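Local coordinates for type II secretion system protein L (Pseudomonas aeruginosa, PDB 6GHU), which forms part of the inner-membrane platform of the type II secretion system, linking the cytoplasmic energy-providing protein to the rest of the machinery, at residues D43-L48 with V71-V76. Residues are numbered along the deposited sequence; the frame is centred on the assembly and turned at random.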
loop_
_atom_site.group_PDB
_atom_site.type_symbol
_atom_site.label_atom_id
_atom_site.label_comp_id
_atom_site.label_asym_id
_atom_site.label_seq_id
_atom_site.Cartn_x
_atom_site.Cartn_y
_atom_site.Cartn_z
ATOM N N ASP A 43 -6.821 -22.276 4.261
ATOM C CA ASP A 43 -6.586 -22.621 2.861
ATOM C C ASP A 43 -6.587 -21.382 1.977
ATOM O O ASP A 43 -5.893 -21.345 0.952
ATOM C CB ASP A 43 -7.646 -23.609 2.377
ATOM C CG ASP A 43 -9.052 -23.034 2.432
ATOM O OD1 ASP A 43 -9.463 -22.553 3.510
ATOM O OD2 ASP A 43 -9.746 -23.054 1.396
ATOM N N VAL A 44 -7.369 -20.369 2.346
ATOM C CA VAL A 44 -7.412 -19.135 1.575
ATOM C C VAL A 44 -6.125 -18.340 1.770
ATOM O O VAL A 44 -5.610 -17.729 0.827
ATOM C CB VAL A 44 -8.656 -18.316 1.966
ATOM C CG1 VAL A 44 -8.712 -17.001 1.185
ATOM C CG2 VAL A 44 -9.920 -19.132 1.729
ATOM N N LEU A 45 -5.584 -18.333 2.991
ATOM C CA LEU A 45 -4.323 -17.642 3.229
ATOM C C LEU A 45 -3.179 -18.335 2.505
ATOM O O LEU A 45 -2.287 -17.672 1.960
ATOM C CB LEU A 45 -4.029 -17.565 4.728
ATOM C CG LEU A 45 -4.965 -16.734 5.600
ATOM C CD1 LEU A 45 -4.570 -16.877 7.060
ATOM C CD2 LEU A 45 -4.939 -15.282 5.183
ATOM N N GLU A 46 -3.185 -19.672 2.496
ATOM C CA GLU A 46 -2.142 -20.421 1.804
ATOM C C GLU A 46 -2.242 -20.228 0.301
ATOM O O GLU A 46 -1.220 -20.103 -0.383
ATOM C CB GLU A 46 -2.238 -21.906 2.164
ATOM C CG GLU A 46 -1.444 -22.851 1.257
ATOM C CD GLU A 46 0.029 -22.482 1.127
ATOM O OE1 GLU A 46 0.622 -22.791 0.071
ATOM O OE2 GLU A 46 0.596 -21.892 2.072
ATOM N N ARG A 47 -3.465 -20.198 -0.232
ATOM C CA ARG A 47 -3.633 -19.962 -1.659
ATOM C C ARG A 47 -3.150 -18.567 -2.030
ATOM O O ARG A 47 -2.465 -18.387 -3.040
ATOM C CB ARG A 47 -5.098 -20.152 -2.051
ATOM C CG ARG A 47 -5.343 -20.111 -3.550
ATOM C CD ARG A 47 -6.738 -20.588 -3.890
ATOM N NE ARG A 47 -7.760 -19.664 -3.409
ATOM C CZ ARG A 47 -9.015 -20.005 -3.132
ATOM N NH1 ARG A 47 -9.416 -21.261 -3.273
ATOM N NH2 ARG A 47 -9.872 -19.089 -2.699
ATOM N N LEU A 48 -3.490 -17.572 -1.212
ATOM C CA LEU A 48 -3.026 -16.212 -1.451
ATOM C C LEU A 48 -1.502 -16.123 -1.405
ATOM O O LEU A 48 -0.890 -15.446 -2.237
ATOM C CB LEU A 48 -3.646 -15.267 -0.423
ATOM C CG LEU A 48 -3.080 -13.844 -0.427
ATOM C CD1 LEU A 48 -3.219 -13.226 -1.808
ATOM C CD2 LEU A 48 -3.777 -12.993 0.606
ATOM N N VAL A 71 -9.966 -16.464 10.048
ATOM C CA VAL A 71 -8.592 -16.599 10.513
ATOM C C VAL A 71 -7.854 -15.308 10.169
ATOM O O VAL A 71 -8.255 -14.550 9.282
ATOM C CB VAL A 71 -7.885 -17.828 9.896
ATOM C CG1 VAL A 71 -8.691 -19.097 10.165
ATOM C CG2 VAL A 71 -7.694 -17.656 8.397
ATOM N N SER A 72 -6.762 -15.056 10.888
ATOM C CA SER A 72 -5.983 -13.840 10.707
ATOM C C SER A 72 -4.506 -14.188 10.736
ATOM O O SER A 72 -4.087 -15.136 11.406
ATOM C CB SER A 72 -6.283 -12.795 11.784
ATOM O OG SER A 72 -5.869 -13.252 13.054
ATOM N N ALA A 73 -3.725 -13.410 9.993
ATOM C CA ALA A 73 -2.291 -13.630 9.890
ATOM C C ALA A 73 -1.645 -12.345 9.399
ATOM O O ALA A 73 -2.320 -11.410 8.963
ATOM C CB ALA A 73 -1.971 -14.790 8.948
ATOM N N ARG A 74 -0.322 -12.314 9.483
ATOM C CA ARG A 74 0.480 -11.211 8.977
ATOM C C ARG A 74 1.230 -11.676 7.738
ATOM O O ARG A 74 1.895 -12.716 7.766
ATOM C CB ARG A 74 1.452 -10.719 10.051
ATOM C CG ARG A 74 2.223 -9.464 9.694
ATOM C CD ARG A 74 2.876 -8.886 10.947
ATOM N NE ARG A 74 3.709 -7.722 10.664
ATOM C CZ ARG A 74 4.991 -7.784 10.321
ATOM N NH1 ARG A 74 5.598 -8.957 10.197
ATOM N NH2 ARG A 74 5.665 -6.666 10.103
ATOM N N LEU A 75 1.095 -10.922 6.651
ATOM C CA LEU A 75 1.824 -11.171 5.411
ATOM C C LEU A 75 2.940 -10.147 5.272
ATOM O O LEU A 75 2.715 -8.952 5.482
ATOM C CB LEU A 75 0.901 -11.073 4.194
ATOM C CG LEU A 75 0.215 -12.310 3.627
ATOM C CD1 LEU A 75 -0.657 -11.892 2.454
ATOM C CD2 LEU A 75 1.224 -13.340 3.185
ATOM N N VAL A 76 4.134 -10.614 4.922
ATOM C CA VAL A 76 5.269 -9.747 4.621
ATOM C C VAL A 76 5.626 -9.954 3.154
ATOM O O VAL A 76 5.893 -11.087 2.732
ATOM C CB VAL A 76 6.475 -10.044 5.527
ATOM C CG1 VAL A 76 7.686 -9.208 5.115
ATOM C CG2 VAL A 76 6.123 -9.781 6.985
#
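Leu45 and Leu48 meet Val71, Ala73 and Leu75 where helix 42-54 packs on one face of the four-stranded antiparallel sheet of a ferredoxin fold. The closest approach of the short axes, 9.6 Å, and the 30° angle between their directions place the helix one layer above strand 70-77, roughly aligned with it. That strand is an inner one, flanked by strands 32-39 and 59-67, and residues 71, 73 and 75 all direct their CB atoms to the helix.

Leu45 can be traced outward. Leu45 CB stays 5.2 Å from Val71 CG2 and 5.5 Å from Ala73 CB, and contact starts at Leu45 CG, 4.0 Å from Val71 CG2. With chi1 at -65°, CG lies beside the backbone N and anti to the carbonyl carbon, and a fully extended second torsion carries CD1 down to the sheet. There CD1 settles between two methyls, Val71 CG2 and Ala73 CB, which subtend about 123° at it. The side chains of Leu45 and Val71 run past each other in opposite directions. Leu45 CD2 does not follow, staying 4.8 Å from Ala73 CB. Leu45 also touches Val37 and Ala64, one on each flanking strand, so this single residue spans three strands.

One turn further on, Leu48 joins Leu75 through their methyl ends, while Leu75 also packs on Leu52 of the same helix. All five touching residues are buried and the 201 Å² interface is purely apolar. Its tightest point is Leu45 CD1 against Val71 CG2 at 3.5 Å, whereas Leu48 CD2 and Leu75 CD1 sit at a relaxed 3.8 Å.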